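Local coordinates for aminoglycoside N(3)-acetyltransferase, AAC(3)-IVa (Escherichia coli, PDB 6MN3), which transfers an acetyl group from acetyl-CoA to the 3-amino group of 2-deoxystreptamine antibiotics, probably conferring resistance to aminoglycosides such as gentamicin, tobramycin and apramycin, at residues 121-126 and 181-186; 98-103 and 115-120; 14-19 and 211-216. All coordinates share one frame; numbering follows the deposited sequence.

Contact 1 (121-126 and 181-186); sequences LPLPPH and VRVDYL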
ATOM      1  N   LEU A 121      -2.711  -5.906 -16.360  1.00 91.41           N
ATOM      2  CA  LEU A 121      -1.503  -5.151 -16.029  1.00 90.93           C
ATOM      3  C   LEU A 121      -1.764  -3.659 -16.208  1.00 91.05           C
ATOM      4  O   LEU A 121      -2.088  -3.223 -17.324  1.00 91.66           O
ATOM      5  CB  LEU A 121      -0.329  -5.603 -16.899  1.00 90.13           C
ATOM      6  CG  LEU A 121       1.089  -5.261 -16.406  1.00 90.58           C
ATOM      7  CD1 LEU A 121       2.132  -6.159 -17.065  1.00 94.52           C
ATOM      8  CD2 LEU A 121       1.455  -3.796 -16.609  1.00 90.85           C
ATOM      9  N   PRO A 122      -1.638  -2.841 -15.151  1.00 88.07           N
ATOM     10  CA  PRO A 122      -1.799  -1.391 -15.318  1.00 90.96           C
ATOM     11  C   PRO A 122      -0.463  -0.673 -15.450  1.00 94.79           C
ATOM     12  O   PRO A 122       0.462  -0.926 -14.672  1.00 95.12           O
ATOM     13  CB  PRO A 122      -2.541  -0.974 -14.039  1.00 86.64           C
ATOM     14  CG  PRO A 122      -2.444  -2.183 -13.084  1.00 82.03           C
ATOM     15  CD  PRO A 122      -1.546  -3.206 -13.729  1.00 84.41           C
ATOM     16  N   LEU A 123      -0.349   0.225 -16.427  1.00 95.12           N
ATOM     17  CA  LEU A 123       0.856   1.024 -16.626  1.00 94.42           C
ATOM     18  C   LEU A 123       0.495   2.501 -16.551  1.00 91.68           C
ATOM     19  O   LEU A 123      -0.260   2.988 -17.412  1.00 95.39           O
ATOM     20  CB  LEU A 123       1.517   0.704 -17.972  1.00100.19           C
ATOM     21  CG  LEU A 123       1.696  -0.771 -18.341  1.00103.41           C
ATOM     22  CD1 LEU A 123       0.577  -1.237 -19.263  1.00103.31           C
ATOM     23  CD2 LEU A 123       3.058  -1.030 -18.968  1.00109.82           C
ATOM     24  N   PRO A 124       0.993   3.267 -15.564  1.00 87.75           N
ATOM     25  CA  PRO A 124       1.865   2.902 -14.437  1.00 82.28           C
ATOM     26  C   PRO A 124       1.214   1.913 -13.463  1.00 80.24           C
ATOM     27  O   PRO A 124       0.002   1.716 -13.535  1.00 80.81           O
ATOM     28  CB  PRO A 124       2.129   4.253 -13.754  1.00 79.03           C
ATOM     29  CG  PRO A 124       1.897   5.265 -14.814  1.00 83.66           C
ATOM     30  CD  PRO A 124       0.755   4.719 -15.608  1.00 86.71           C
ATOM     31  N   PRO A 125       2.010   1.301 -12.579  1.00 77.60           N
ATOM     32  CA  PRO A 125       1.461   0.248 -11.706  1.00 77.24           C
ATOM     33  C   PRO A 125       0.273   0.679 -10.862  1.00 75.29           C
ATOM     34  O   PRO A 125      -0.554  -0.170 -10.508  1.00 76.99           O
ATOM     35  CB  PRO A 125       2.662  -0.130 -10.829  1.00 77.10           C
ATOM     36  CG  PRO A 125       3.847   0.186 -11.670  1.00 78.66           C
ATOM     37  CD  PRO A 125       3.476   1.411 -12.452  1.00 78.32           C
ATOM     38  N   HIS A 126       0.155   1.962 -10.523  1.00 70.26           N
ATOM     39  CA  HIS A 126      -0.920   2.398  -9.638  1.00 66.75           C
ATOM     40  C   HIS A 126      -1.876   3.344 -10.354  1.00 68.22           C
ATOM     41  O   HIS A 126      -2.208   4.418  -9.841  1.00 66.44           O
ATOM     42  CB  HIS A 126      -0.332   3.052  -8.389  1.00 63.69           C
ATOM     43  CG  HIS A 126       0.739   2.233  -7.739  1.00 65.67           C
ATOM     44  ND1 HIS A 126       1.937   2.768  -7.319  1.00 66.77           N
ATOM     45  CD2 HIS A 126       0.797   0.911  -7.454  1.00 65.54           C
ATOM     46  CE1 HIS A 126       2.684   1.814  -6.795  1.00 67.74           C
ATOM     47  NE2 HIS A 126       2.016   0.676  -6.864  1.00 66.80           N
ATOM     48  N   VAL A 181       9.149 -10.899 -22.895  1.00131.85           N
ATOM     49  CA  VAL A 181       8.851  -9.748 -23.740  1.00132.95           C
ATOM     50  C   VAL A 181       8.802  -8.533 -22.824  1.00127.87           C
ATOM     51  O   VAL A 181       7.815  -8.325 -22.104  1.00125.87           O
ATOM     52  CB  VAL A 181       7.543  -9.914 -24.519  1.00132.32           C
ATOM     53  CG1 VAL A 181       7.455  -8.875 -25.619  1.00130.18           C
ATOM     54  CG2 VAL A 181       7.445 -11.315 -25.095  1.00133.54           C
ATOM     55  N   ARG A 182       9.868  -7.729 -22.862  1.00125.66           N
ATOM     56  CA  ARG A 182       9.968  -6.536 -22.026  1.00118.35           C
ATOM     57  C   ARG A 182       8.859  -5.539 -22.364  1.00113.23           C
ATOM     58  O   ARG A 182       8.559  -5.312 -23.537  1.00113.17           O
ATOM     59  CB  ARG A 182      11.346  -5.903 -22.202  1.00117.92           C
ATOM     60  CG  ARG A 182      11.719  -4.832 -21.192  1.00116.30           C
ATOM     61  CD  ARG A 182      12.810  -3.943 -21.756  1.00114.78           C
ATOM     62  NE  ARG A 182      13.964  -3.804 -20.874  1.00116.84           N
ATOM     63  CZ  ARG A 182      14.720  -2.711 -20.807  1.00116.78           C
ATOM     64  NH1 ARG A 182      14.433  -1.650 -21.553  1.00114.21           N
ATOM     65  NH2 ARG A 182      15.761  -2.674 -19.989  1.00117.82           N
ATOM     66  N   VAL A 183       8.206  -5.006 -21.327  1.00112.61           N
ATOM     67  CA  VAL A 183       7.157  -4.005 -21.463  1.00108.63           C
ATOM     68  C   VAL A 183       7.584  -2.790 -20.653  1.00106.21           C
ATOM     69  O   VAL A 183       7.505  -2.803 -19.420  1.00103.55           O
ATOM     70  CB  VAL A 183       5.800  -4.531 -20.985  1.00101.72           C
ATOM     71  CG1 VAL A 183       4.714  -3.487 -21.256  1.00 98.16           C
ATOM     72  CG2 VAL A 183       5.465  -5.845 -21.650  1.00106.82           C
ATOM     73  N   ASP A 184       8.020  -1.740 -21.339  1.00106.96           N
ATOM     74  CA  ASP A 184       8.440  -0.497 -20.710  1.00110.67           C
ATOM     75  C   ASP A 184       7.291   0.506 -20.667  1.00108.92           C
ATOM     76  O   ASP A 184       6.409   0.517 -21.532  1.00107.34           O
ATOM     77  CB  ASP A 184       9.635   0.106 -21.456  1.00111.57           C
ATOM     78  CG  ASP A 184      10.737  -0.904 -21.698  1.00116.58           C
ATOM     79  OD1 ASP A 184      10.443  -1.996 -22.227  1.00120.33           O
ATOM     80  OD2 ASP A 184      11.895  -0.619 -21.334  1.00118.77           O
ATOM     81  N   TYR A 185       7.319   1.360 -19.648  1.00104.72           N
ATOM     82  CA  TYR A 185       6.289   2.368 -19.433  1.00 98.09           C
ATOM     83  C   TYR A 185       6.945   3.599 -18.819  1.00 98.67           C
ATOM     84  O   TYR A 185       8.156   3.631 -18.591  1.00100.76           O
ATOM     85  CB  TYR A 185       5.163   1.826 -18.543  1.00 93.87           C
ATOM     86  CG  TYR A 185       5.651   1.223 -17.243  1.00 92.62           C
ATOM     87  CD1 TYR A 185       5.673   1.971 -16.075  1.00 90.77           C
ATOM     88  CD2 TYR A 185       6.095  -0.094 -17.187  1.00 95.08           C
ATOM     89  CE1 TYR A 185       6.121   1.426 -14.886  1.00 93.33           C
ATOM     90  CE2 TYR A 185       6.547  -0.646 -16.002  1.00 97.94           C
ATOM     91  CZ  TYR A 185       6.558   0.120 -14.855  1.00 96.74           C
ATOM     92  OH  TYR A 185       7.004  -0.420 -13.671  1.00 96.37           O
ATOM     93  N   LEU A 186       6.135   4.621 -18.551  1.00 96.06           N
ATOM     94  CA  LEU A 186       6.599   5.844 -17.903  1.00 93.67           C
ATOM     95  C   LEU A 186       5.915   5.941 -16.547  1.00 95.33           C
ATOM     96  O   LEU A 186       4.711   6.208 -16.472  1.00 91.35           O
ATOM     97  CB  LEU A 186       6.307   7.068 -18.769  1.00 87.59           C
ATOM     98  CG  LEU A 186       7.068   7.132 -20.095  1.00 88.81           C
ATOM     99  CD1 LEU A 186       6.663   8.361 -20.892  1.00 84.94           C
ATOM    100  CD2 LEU A 186       8.573   7.111 -19.859  1.00 87.53           C
TER
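In the antiparallel two-stranded sheet of 168-174 and 181-187, Val-183 and Tyr-185 turn their side chains toward Leu-123, Pro-124 and Pro-125. These three residues belong to the loop that joins helix 113-117 to helix 131-137. Leu-123 reaches into the strand with its CD2 methyl. Leu-123 CD2 lies 3.7 Å from Val-183 CG1. Leu-123 CD2 is also 3.6 Å from Tyr-185 CB, and it approaches the tyrosine ring obliquely, on the CG and CD2 side. The chi1 of Tyr-185 (52°) places Tyr-185 CG, the root of the ring, 3.8 Å from Leu-123 CD2. Pro-125 meets the same side of the ring further out, at CE1 and the hydroxyl. Pro-125 CD is 3.6 Å from Tyr-185 CE1, and Pro-125 CG is 3.8 Å from Tyr-185 OH. The side chains of Pro-125 and Tyr-185 cross at about a right angle.

The strand alternates in the usual beta manner. Val-183 and Tyr-185 point to the loop, while Asp-184 between them points away and pairs through OD2 with Arg-182 NH1 at 2.7 Å. Backbone bonds from Val-183 to Cys-172 and from Tyr-185 to Arg-170 tie this strand to its partner 168-174.

The loop is rich in proline, and the peptide bond between Leu-123 and Pro-124 is cis. The bend it makes is followed at once by a second proline. Pro-124 CG comes to 3.4 Å from the carbonyl oxygen of Leu-186. The hydroxyl of Tyr-185 finds its polar partner further along its own strand, in a hydrogen bond with Glu-187 OE1. The side chains of Pro-124 and Pro-125 also touch Glu-187.

Contact 2 (98-103 and 115-120); sequences KRSAHP and QIISDP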
ATOM      1  N   LYS A  98      -7.125 -13.987  -3.146  1.00 56.21           N
ATOM      2  CA  LYS A  98      -6.854 -13.806  -4.560  1.00 55.59           C
ATOM      3  C   LYS A  98      -5.626 -12.927  -4.752  1.00 55.19           C
ATOM      4  O   LYS A  98      -5.168 -12.242  -3.838  1.00 53.63           O
ATOM      5  CB  LYS A  98      -8.069 -13.199  -5.269  1.00 53.25           C
ATOM      6  CG  LYS A  98      -9.419 -13.651  -4.720  1.00 54.22           C
ATOM      7  CD  LYS A  98      -9.611 -15.159  -4.823  1.00 63.07           C
ATOM      8  CE  LYS A  98     -10.910 -15.595  -4.153  1.00 65.12           C
ATOM      9  NZ  LYS A  98     -10.974 -17.070  -3.934  1.00 62.36           N
ATOM     10  N   ARG A  99      -5.091 -12.952  -5.969  1.00 63.42           N
ATOM     11  CA  ARG A  99      -3.865 -12.236  -6.282  1.00 61.04           C
ATOM     12  C   ARG A  99      -3.905 -11.811  -7.741  1.00 59.75           C
ATOM     13  O   ARG A  99      -4.375 -12.561  -8.600  1.00 62.82           O
ATOM     14  CB  ARG A  99      -2.637 -13.107  -6.007  1.00 57.59           C
ATOM     15  CG  ARG A  99      -1.367 -12.335  -5.730  1.00 56.47           C
ATOM     16  CD  ARG A  99      -0.206 -13.285  -5.509  1.00 61.64           C
ATOM     17  NE  ARG A  99       1.019 -12.580  -5.150  1.00 65.57           N
ATOM     18  CZ  ARG A  99       2.225 -13.136  -5.148  1.00 68.22           C
ATOM     19  NH1 ARG A  99       2.370 -14.411  -5.486  1.00 68.05           N
ATOM     20  NH2 ARG A  99       3.288 -12.418  -4.810  1.00 68.60           N
ATOM     21  N   SER A 100      -3.425 -10.600  -8.011  1.00 56.38           N
ATOM     22  CA  SER A 100      -3.426 -10.088  -9.372  1.00 59.43           C
ATOM     23  C   SER A 100      -2.454 -10.879 -10.241  1.00 65.15           C
ATOM     24  O   SER A 100      -1.478 -11.455  -9.755  1.00 68.15           O
ATOM     25  CB  SER A 100      -3.063  -8.604  -9.387  1.00 61.02           C
ATOM     26  OG  SER A 100      -3.931  -7.854  -8.555  1.00 60.98           O
ATOM     27  N   ALA A 101      -2.734 -10.903 -11.538  1.00 66.13           N
ATOM     28  CA  ALA A 101      -1.939 -11.671 -12.499  1.00 68.92           C
ATOM     29  C   ALA A 101      -1.004 -10.773 -13.300  1.00 72.98           C
ATOM     30  O   ALA A 101      -0.912 -10.878 -14.522  1.00 80.29           O
ATOM     31  CB  ALA A 101      -2.857 -12.464 -13.422  1.00 71.69           C
ATOM     32  N   HIS A 102      -0.297  -9.878 -12.619  1.00 68.58           N
ATOM     33  CA  HIS A 102       0.681  -9.008 -13.255  1.00 70.03           C
ATOM     34  C   HIS A 102       1.748  -8.662 -12.228  1.00 68.12           C
ATOM     35  O   HIS A 102       1.504  -8.762 -11.020  1.00 68.74           O
ATOM     36  CB  HIS A 102       0.025  -7.739 -13.822  1.00 72.87           C
ATOM     37  CG  HIS A 102      -0.923  -7.067 -12.880  1.00 74.30           C
ATOM     38  ND1 HIS A 102      -0.501  -6.235 -11.865  1.00 72.88           N
ATOM     39  CD2 HIS A 102      -2.275  -7.089 -12.810  1.00 73.80           C
ATOM     40  CE1 HIS A 102      -1.552  -5.780 -11.206  1.00 69.95           C
ATOM     41  NE2 HIS A 102      -2.640  -6.282 -11.760  1.00 71.22           N
ATOM     42  N   PRO A 103       2.946  -8.263 -12.672  1.00 70.24           N
ATOM     43  CA  PRO A 103       4.054  -8.058 -11.721  1.00 69.75           C
ATOM     44  C   PRO A 103       3.810  -6.972 -10.686  1.00 66.81           C
ATOM     45  O   PRO A 103       4.600  -6.869  -9.740  1.00 66.11           O
ATOM     46  CB  PRO A 103       5.238  -7.695 -12.631  1.00 74.74           C
ATOM     47  CG  PRO A 103       4.621  -7.265 -13.920  1.00 79.14           C
ATOM     48  CD  PRO A 103       3.391  -8.098 -14.066  1.00 79.94           C
ATOM     49  N   GLN A 115     -13.199  -8.064  -7.024  1.00 60.16           N
ATOM     50  CA  GLN A 115     -13.343  -6.765  -7.674  1.00 61.91           C
ATOM     51  C   GLN A 115     -12.059  -5.950  -7.580  1.00 61.83           C
ATOM     52  O   GLN A 115     -11.717  -5.207  -8.508  1.00 67.49           O
ATOM     53  CB  GLN A 115     -14.516  -6.004  -7.054  1.00 65.34           C
ATOM     54  CG  GLN A 115     -15.077  -4.897  -7.925  1.00 76.42           C
ATOM     55  CD  GLN A 115     -15.824  -3.862  -7.111  1.00 80.93           C
ATOM     56  OE1 GLN A 115     -16.758  -4.191  -6.379  1.00 83.37           O
ATOM     57  NE2 GLN A 115     -15.407  -2.606  -7.223  1.00 78.19           N
ATOM     58  N   ILE A 116     -11.337  -6.078  -6.467  1.00 55.19           N
ATOM     59  CA  ILE A 116     -10.091  -5.347  -6.275  1.00 50.18           C
ATOM     60  C   ILE A 116      -8.941  -5.958  -7.071  1.00 52.50           C
ATOM     61  O   ILE A 116      -7.988  -5.250  -7.420  1.00 57.00           O
ATOM     62  CB  ILE A 116      -9.788  -5.291  -4.766  1.00 44.48           C
ATOM     63  CG1 ILE A 116     -10.874  -4.485  -4.048  1.00 43.01           C
ATOM     64  CG2 ILE A 116      -8.413  -4.697  -4.483  1.00 43.19           C
ATOM     65  CD1 ILE A 116     -11.058  -4.859  -2.595  1.00 53.10           C
ATOM     66  N   ILE A 117      -9.029  -7.242  -7.413  1.00 53.50           N
ATOM     67  CA  ILE A 117      -7.921  -7.962  -8.031  1.00 62.76           C
ATOM     68  C   ILE A 117      -8.081  -8.133  -9.546  1.00 73.50           C
ATOM     69  O   ILE A 117      -7.073  -8.317 -10.246  1.00 77.21           O
ATOM     70  CB  ILE A 117      -7.760  -9.330  -7.327  1.00 62.75           C
ATOM     71  CG1 ILE A 117      -7.239  -9.127  -5.902  1.00 63.32           C
ATOM     72  CG2 ILE A 117      -6.860 -10.281  -8.094  1.00 61.10           C
ATOM     73  CD1 ILE A 117      -5.914  -8.404  -5.833  1.00 64.50           C
ATOM     74  N   SER A 118      -9.299  -7.994 -10.077  1.00 74.06           N
ATOM     75  CA  SER A 118      -9.630  -8.477 -11.416  1.00 79.02           C
ATOM     76  C   SER A 118      -8.809  -7.847 -12.542  1.00 83.14           C
ATOM     77  O   SER A 118      -8.693  -8.456 -13.611  1.00 86.95           O
ATOM     78  CB  SER A 118     -11.114  -8.235 -11.690  1.00 80.03           C
ATOM     79  OG  SER A 118     -11.371  -6.857 -11.905  1.00 80.57           O
ATOM     80  N   ASP A 119      -8.241  -6.661 -12.342  1.00 81.03           N
ATOM     81  CA  ASP A 119      -7.779  -5.897 -13.494  1.00 86.58           C
ATOM     82  C   ASP A 119      -6.457  -6.427 -14.053  1.00 82.81           C
ATOM     83  O   ASP A 119      -5.624  -6.951 -13.309  1.00 80.67           O
ATOM     84  CB  ASP A 119      -7.623  -4.432 -13.121  1.00 93.60           C
ATOM     85  CG  ASP A 119      -8.946  -3.775 -12.805  1.00101.66           C
ATOM     86  OD1 ASP A 119      -9.969  -4.493 -12.738  1.00107.01           O
ATOM     87  OD2 ASP A 119      -8.967  -2.543 -12.622  1.00104.18           O
ATOM     88  N   PRO A 120      -6.245  -6.295 -15.377  1.00 83.62           N
ATOM     89  CA  PRO A 120      -4.971  -6.725 -15.979  1.00 85.44           C
ATOM     90  C   PRO A 120      -3.815  -5.800 -15.628  1.00 86.59           C
ATOM     91  O   PRO A 120      -3.929  -4.985 -14.711  1.00 81.57           O
ATOM     92  CB  PRO A 120      -5.274  -6.705 -17.482  1.00 86.52           C
ATOM     93  CG  PRO A 120      -6.343  -5.670 -17.626  1.00 83.33           C
ATOM     94  CD  PRO A 120      -7.188  -5.780 -16.387  1.00 81.23           C
TER
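Ile-117 points toward the 98-103 segment and meets Ser-100 and the Arg-99 peptide. Its two branches divide the work. Ile-117 CG2, anti to the backbone N of its own residue, presses against the peptide after Arg-99, 3.3 Å from Arg-99 C. Ile-117 CD1 goes to the serine side chain and lies 3.4 Å from Ser-100 OG. CG1 faces the aliphatic start of Lys-98, with 4.2 Å between Ile-117 CG1 and Lys-98 CB, while the rest of that lysine leads away. Ser-100 OG itself makes a weak hydrogen bond with Phe-106 N.

Further on, His-102 brings its imidazole to the backbone of Asp-119 and Pro-120. The carbonyl oxygen of Asp-119 sits at the edge of the ring, in its plane, 3.4 Å from His-102 CD2. Pro-120 O comes in obliquely, 3.3 Å from His-102 CD2. The ring carbon thus lies close to two carbonyl oxygens. On the far side of the ring, His-102 ND1 makes a weak hydrogen bond with Phe-104 N.

The side chain of Asp-119 leads away from this contact. Asp-119 OD1 takes a hydrogen bond of 2.9 Å from Ser-118 OG, and its OD2 forms a salt bridge with Arg-134.

Residues 98-102 and 117-120 run in nearly the same direction, 24° apart. Residues 98-99 form an outermost strand of the mixed sheet, next to strand 106-109, and helix 113-117 lies over them. Ile-117 also touches Phe-106 and Ala-108 of strand 106-109. Its neighbour Ile-116 reaches strand 59-63 and helix 131-137, and Ser-100 rests on Pro-131 of that helix.

Contact 3 (14-19 and 211-216); sequences GQLLNL and GPVGHA
The carboxamide of Gln-15 has the carbonyl oxygen of Pro-212 against one face, with Pro-212 O 3.5 Å from Gln-15 CD. On that same side Gly-214 N donates to Gln-15 OE1 at 2.7 Å. The bond is nearly straight (165°), with the donor tilted 30° from the carbonyl plane. At the other end of the amide, Gln-15 NE2 is 4.0 Å from Pro-212 CB.

The bond ties Gln-15 to the turn of a beta hairpin. Val-213 to Ala-216 is a type II' turn between strands 208-213 and 216-222, and Gly-214 has the positive phi that suits glycine there. Helix 9-19 packs on this edge of the mixed sheet, nearly antiparallel to the strand.

Alongside, Val-213 CG2 meets Leu-16 CD2 and Leu-19 CD2, each 4.0 Å away. Both leucines also touch Leu-143 of strand 141-145. Leu-19 CG, anti to its backbone N (chi1 -171°), also carries the second methyl. Leu-19 CD1 lies 3.4 Å from Gly-211 N, where glycine has no side chain to obstruct it.

One water joins the two backbones, donating to Gln-15 O at 2.9 Å and to Pro-212 O at 2.8 Å.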
ATOM      1  N   GLY A  14      -8.738  -5.718  19.341  1.00 26.38           N
ATOM      2  CA  GLY A  14      -9.222  -4.565  20.083  1.00 20.22           C
ATOM      3  C   GLY A  14      -8.501  -3.287  19.707  1.00 28.34           C
ATOM      4  O   GLY A  14      -9.124  -2.232  19.558  1.00 34.93           O
ATOM      5  N   GLN A  15      -7.179  -3.363  19.542  1.00 27.49           N
ATOM      6  CA  GLN A  15      -6.422  -2.197  19.101  1.00 28.51           C
ATOM      7  C   GLN A  15      -6.875  -1.743  17.720  1.00 22.11           C
ATOM      8  O   GLN A  15      -7.015  -0.541  17.469  1.00 22.91           O
ATOM      9  CB  GLN A  15      -4.928  -2.514  19.093  1.00 27.20           C
ATOM     10  CG  GLN A  15      -4.298  -2.668  20.468  1.00 21.01           C
ATOM     11  CD  GLN A  15      -2.835  -3.052  20.381  1.00 25.91           C
ATOM     12  OE1 GLN A  15      -2.458  -3.909  19.581  1.00 23.29           O
ATOM     13  NE2 GLN A  15      -2.002  -2.413  21.194  1.00 16.41           N
ATOM     14  N   LEU A  16      -7.117  -2.695  16.815  1.00 18.24           N
ATOM     15  CA  LEU A  16      -7.542  -2.345  15.464  1.00 22.80           C
ATOM     16  C   LEU A  16      -8.918  -1.690  15.465  1.00 27.27           C
ATOM     17  O   LEU A  16      -9.169  -0.756  14.694  1.00 30.06           O
ATOM     18  CB  LEU A  16      -7.537  -3.591  14.582  1.00 21.05           C
ATOM     19  CG  LEU A  16      -6.145  -4.053  14.152  1.00 16.12           C
ATOM     20  CD1 LEU A  16      -6.139  -5.534  13.817  1.00 16.38           C
ATOM     21  CD2 LEU A  16      -5.677  -3.223  12.969  1.00 16.39           C
ATOM     22  N   LEU A  17      -9.822  -2.162  16.325  1.00 26.43           N
ATOM     23  CA  LEU A  17     -11.131  -1.527  16.427  1.00 19.61           C
ATOM     24  C   LEU A  17     -11.022  -0.156  17.081  1.00 24.77           C
ATOM     25  O   LEU A  17     -11.666   0.801  16.635  1.00 26.00           O
ATOM     26  CB  LEU A  17     -12.091  -2.427  17.207  1.00 20.57           C
ATOM     27  CG  LEU A  17     -12.524  -3.703  16.481  1.00 22.95           C
ATOM     28  CD1 LEU A  17     -13.264  -4.638  17.423  1.00 22.03           C
ATOM     29  CD2 LEU A  17     -13.382  -3.371  15.272  1.00 25.87           C
ATOM     30  N   ASN A  18     -10.211  -0.041  18.137  1.00 19.85           N
ATOM     31  CA  ASN A  18      -9.993   1.258  18.764  1.00 21.64           C
ATOM     32  C   ASN A  18      -9.327   2.232  17.802  1.00 27.43           C
ATOM     33  O   ASN A  18      -9.603   3.437  17.846  1.00 33.52           O
ATOM     34  CB  ASN A  18      -9.139   1.102  20.021  1.00 21.35           C
ATOM     35  CG  ASN A  18      -9.909   0.516  21.175  1.00 28.25           C
ATOM     36  OD1 ASN A  18     -11.117   0.722  21.296  1.00 38.12           O
ATOM     37  ND2 ASN A  18      -9.216  -0.218  22.038  1.00 31.36           N
ATOM     38  N   LEU A  19      -8.444   1.732  16.937  1.00 23.01           N
ATOM     39  CA  LEU A  19      -7.831   2.588  15.931  1.00 20.04           C
ATOM     40  C   LEU A  19      -8.878   3.137  14.967  1.00 22.26           C
ATOM     41  O   LEU A  19      -8.773   4.280  14.510  1.00 26.66           O
ATOM     42  CB  LEU A  19      -6.754   1.810  15.179  1.00 26.00           C
ATOM     43  CG  LEU A  19      -5.862   2.612  14.240  1.00 25.68           C
ATOM     44  CD1 LEU A  19      -5.145   3.711  15.008  1.00 20.69           C
ATOM     45  CD2 LEU A  19      -4.875   1.684  13.569  1.00 18.73           C
ATOM     46  N   GLY A 211      -2.691   5.370  16.617  1.00 27.16           N
ATOM     47  CA  GLY A 211      -2.727   4.541  17.793  1.00 31.87           C
ATOM     48  C   GLY A 211      -1.809   3.347  17.659  1.00 28.37           C
ATOM     49  O   GLY A 211      -1.148   3.151  16.633  1.00 24.90           O
ATOM     50  N   PRO A 212      -1.747   2.522  18.700  1.00 26.08           N
ATOM     51  CA  PRO A 212      -0.877   1.345  18.659  1.00 22.94           C
ATOM     52  C   PRO A 212      -1.577   0.109  18.114  1.00 23.92           C
ATOM     53  O   PRO A 212      -2.758  -0.140  18.365  1.00 23.49           O
ATOM     54  CB  PRO A 212      -0.508   1.154  20.135  1.00 26.91           C
ATOM     55  CG  PRO A 212      -1.729   1.612  20.867  1.00 27.83           C
ATOM     56  CD  PRO A 212      -2.358   2.711  20.029  1.00 28.57           C
ATOM     57  N   VAL A 213      -0.824  -0.669  17.344  1.00 24.60           N
ATOM     58  CA  VAL A 213      -1.200  -2.022  16.955  1.00 20.28           C
ATOM     59  C   VAL A 213       0.015  -2.891  17.244  1.00 27.29           C
ATOM     60  O   VAL A 213       1.049  -2.754  16.582  1.00 29.78           O
ATOM     61  CB  VAL A 213      -1.613  -2.125  15.482  1.00 24.34           C
ATOM     62  CG1 VAL A 213      -1.778  -3.582  15.082  1.00 20.14           C
ATOM     63  CG2 VAL A 213      -2.900  -1.355  15.236  1.00 29.52           C
ATOM     64  N   GLY A 214      -0.101  -3.769  18.229  1.00 28.97           N
ATOM     65  CA  GLY A 214       1.084  -4.458  18.710  1.00 24.35           C
ATOM     66  C   GLY A 214       2.016  -3.440  19.331  1.00 22.57           C
ATOM     67  O   GLY A 214       1.604  -2.615  20.152  1.00 23.92           O
ATOM     68  N   HIS A 215       3.283  -3.478  18.935  1.00 26.13           N
ATOM     69  CA  HIS A 215       4.239  -2.462  19.351  1.00 29.94           C
ATOM     70  C   HIS A 215       4.356  -1.323  18.348  1.00 27.12           C
ATOM     71  O   HIS A 215       5.128  -0.389  18.578  1.00 28.94           O
ATOM     72  CB  HIS A 215       5.617  -3.092  19.577  1.00 26.23           C
ATOM     73  CG  HIS A 215       5.631  -4.144  20.640  1.00 29.10           C
ATOM     74  ND1 HIS A 215       6.035  -3.890  21.933  1.00 29.88           N
ATOM     75  CD2 HIS A 215       5.285  -5.452  20.604  1.00 29.84           C
ATOM     76  CE1 HIS A 215       5.940  -4.998  22.646  1.00 32.39           C
ATOM     77  NE2 HIS A 215       5.488  -5.960  21.863  1.00 28.33           N
ATOM     78  N   ALA A 216       3.598  -1.370  17.258  1.00 28.06           N
ATOM     79  CA  ALA A 216       3.801  -0.465  16.138  1.00 27.19           C
ATOM     80  C   ALA A 216       2.959   0.794  16.269  1.00 27.96           C
ATOM     81  O   ALA A 216       1.822   0.754  16.750  1.00 31.39           O
ATOM     82  CB  ALA A 216       3.468  -1.164  14.820  1.00 27.18           C
TER
HETATM   83  O   HOH W   1      -5.107   1.241  18.764  1.00 24.22           O

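Contacts 1 and 2 adjoin: Pro-122 CD lies 3.6 Å from His-102 CE1. Both use the chain that leaves helix 113-117. Contact 3 is remote, its centre 36 Å from that of contact 1 and on the opposite side of the chain's centre. Contacts 2 and 3 reach opposite edge strands of the same mixed sheet. All three are only partly buried. The centre of contact 2 lies nearest the chain's centre, and contact 1 has the fewest buried touching residues. Contact 1 is mostly apolar. Contact 2 sets an isoleucine against a peptide and a serine, and a histidine near carbonyl oxygens. Contact 3 adds a direct hydrogen bond and a bridging water to leucine-valine packing.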